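Local coordinates for GST N-terminal domain-containing protein (Pseudomonas syringae pv. tomato, PDB 3IC8) that is of unknown function but has the thioredoxin-like and helical domains of a glutathione S-transferase, and so may bind glutathione, at residues M21-V27 with K77-F82. Sequence-based numbering, arbitrary orientation.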
loop_
_atom_site.group_PDB
_atom_site.type_symbol
_atom_site.label_atom_id
_atom_site.label_comp_id
_atom_site.label_asym_id
_atom_site.label_seq_id
_atom_site.Cartn_x
_atom_site.Cartn_y
_atom_site.Cartn_z
HETATM N N MSE A 21 20.426 -0.322 -0.103
HETATM C CA MSE A 21 21.247 -0.177 1.061
HETATM C C MSE A 21 21.262 1.270 1.473
HETATM O O MSE A 21 21.181 1.589 2.621
HETATM C CB MSE A 21 22.652 -0.680 0.796
HETATM C CG MSE A 21 22.851 -2.163 0.923
HETATM SE SE MSE A 21 24.419 -2.871 0.110
HETATM C CE MSE A 21 25.738 -2.072 1.122
ATOM N N LEU A 22 21.344 2.147 0.505
ATOM C CA LEU A 22 21.246 3.550 0.776
ATOM C C LEU A 22 19.895 3.932 1.317
ATOM O O LEU A 22 19.800 4.774 2.139
ATOM C CB LEU A 22 21.657 4.372 -0.427
ATOM C CG LEU A 22 23.136 4.245 -0.733
ATOM C CD1 LEU A 22 23.480 4.782 -2.057
ATOM C CD2 LEU A 22 23.943 4.876 0.268
ATOM N N GLY A 23 18.849 3.305 0.841
ATOM C CA GLY A 23 17.529 3.546 1.359
ATOM C C GLY A 23 17.283 3.154 2.793
ATOM O O GLY A 23 16.643 3.857 3.515
ATOM N N PHE A 24 17.791 2.003 3.179
ATOM C CA PHE A 24 17.649 1.477 4.503
ATOM C C PHE A 24 18.334 2.394 5.494
ATOM O O PHE A 24 17.831 2.660 6.533
ATOM C CB PHE A 24 18.228 0.066 4.489
ATOM C CG PHE A 24 18.284 -0.603 5.805
ATOM C CD1 PHE A 24 17.162 -1.089 6.401
ATOM C CD2 PHE A 24 19.465 -0.787 6.417
ATOM C CE1 PHE A 24 17.233 -1.700 7.551
ATOM C CE2 PHE A 24 19.516 -1.410 7.586
ATOM C CZ PHE A 24 18.406 -1.868 8.144
ATOM N N LYS A 25 19.485 2.890 5.124
ATOM C CA LYS A 25 20.215 3.850 5.912
ATOM C C LYS A 25 19.616 5.263 6.010
ATOM O O LYS A 25 19.948 5.988 6.895
ATOM C CB LYS A 25 21.666 3.904 5.481
ATOM C CG LYS A 25 22.470 2.735 5.910
ATOM C CD LYS A 25 22.513 2.572 7.376
ATOM C CE LYS A 25 23.501 1.512 7.726
ATOM N NZ LYS A 25 23.513 1.138 9.125
ATOM N N GLY A 26 18.725 5.638 5.113
ATOM C CA GLY A 26 18.168 6.969 5.110
ATOM C C GLY A 26 19.133 8.122 4.951
ATOM O O GLY A 26 19.006 9.136 5.590
ATOM N N VAL A 27 20.095 7.953 4.072
ATOM C CA VAL A 27 21.177 8.869 3.920
ATOM C C VAL A 27 20.984 9.584 2.623
ATOM O O VAL A 27 20.296 9.124 1.779
ATOM C CB VAL A 27 22.493 8.127 3.850
ATOM C CG1 VAL A 27 23.041 7.907 5.202
ATOM C CG2 VAL A 27 22.313 6.831 3.147
ATOM N N LYS A 77 26.321 5.681 9.462
ATOM C CA LYS A 77 25.114 5.738 10.265
ATOM C C LYS A 77 24.848 4.395 10.916
ATOM O O LYS A 77 24.491 3.457 10.264
ATOM C CB LYS A 77 23.950 6.137 9.386
ATOM C CG LYS A 77 22.691 6.387 10.089
ATOM C CD LYS A 77 21.970 7.534 9.483
ATOM C CE LYS A 77 20.589 7.150 9.078
ATOM N NZ LYS A 77 19.619 7.387 10.140
ATOM N N ALA A 78 25.017 4.310 12.215
ATOM C CA ALA A 78 24.914 3.045 12.903
ATOM C C ALA A 78 23.574 2.370 12.872
ATOM O O ALA A 78 23.501 1.190 12.787
ATOM C CB ALA A 78 25.362 3.189 14.299
ATOM N N SER A 79 22.516 3.133 12.992
ATOM C CA SER A 79 21.190 2.588 13.076
ATOM C C SER A 79 20.344 3.229 12.015
ATOM O O SER A 79 20.508 4.385 11.747
ATOM C CB SER A 79 20.632 2.886 14.453
ATOM O OG SER A 79 19.285 2.519 14.562
ATOM N N PRO A 80 19.455 2.483 11.388
ATOM C CA PRO A 80 19.261 1.069 11.642
ATOM C C PRO A 80 20.423 0.240 11.153
ATOM O O PRO A 80 21.085 0.614 10.249
ATOM C CB PRO A 80 18.028 0.759 10.823
ATOM C CG PRO A 80 18.063 1.668 9.764
ATOM C CD PRO A 80 18.659 2.918 10.247
ATOM N N ALA A 81 20.644 -0.900 11.764
ATOM C CA ALA A 81 21.850 -1.649 11.537
ATOM C C ALA A 81 21.734 -2.758 10.539
ATOM O O ALA A 81 20.820 -3.534 10.559
ATOM C CB ALA A 81 22.378 -2.179 12.818
ATOM N N PHE A 82 22.711 -2.798 9.667
ATOM C CA PHE A 82 22.953 -3.913 8.798
ATOM C C PHE A 82 23.319 -5.143 9.578
ATOM O O PHE A 82 22.946 -6.208 9.211
ATOM C CB PHE A 82 24.056 -3.602 7.815
ATOM C CG PHE A 82 23.627 -2.778 6.669
ATOM C CD1 PHE A 82 22.462 -3.020 6.039
ATOM C CD2 PHE A 82 24.386 -1.750 6.240
ATOM C CE1 PHE A 82 22.098 -2.268 5.015
ATOM C CE2 PHE A 82 24.004 -1.018 5.222
ATOM C CZ PHE A 82 22.867 -1.270 4.620
#
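Phe24 lays one face of its ring against Pro80, whose CG stands 4.0 Å from the ring centroid and 15° off its normal, a CH-pi contact. The setting is the thioredoxin-like N-terminal domain of the glutathione S-transferase fold, where the end of helix 16-25 meets the linker running toward the helical C-terminal domain. The Phe82 ring is tilted 27° from that of Phe24 and displaced sideways, centroids 5.1 Å apart, with little face-to-face overlap. Phe183 and Phe218 add edge-to-face neighbours to Phe24, while Met21 CG packs 3.8 Å from Phe82 CZ. A general principle is at work: a loop without regular structure can be held through its carbonyls. Gly26, with positive phi, turns the chain out of the helix in a Schellman motif, and Lys25 carries the charge that gathers the linker. Its ammonium also pairs with Glu74, which accepts a hydrogen bond from Phe82 N. Lys25 NZ donates to Lys77 O at 2.8 Å, before the cis peptide preceding Pro80, and to Pro80 O at 2.7 Å, after it.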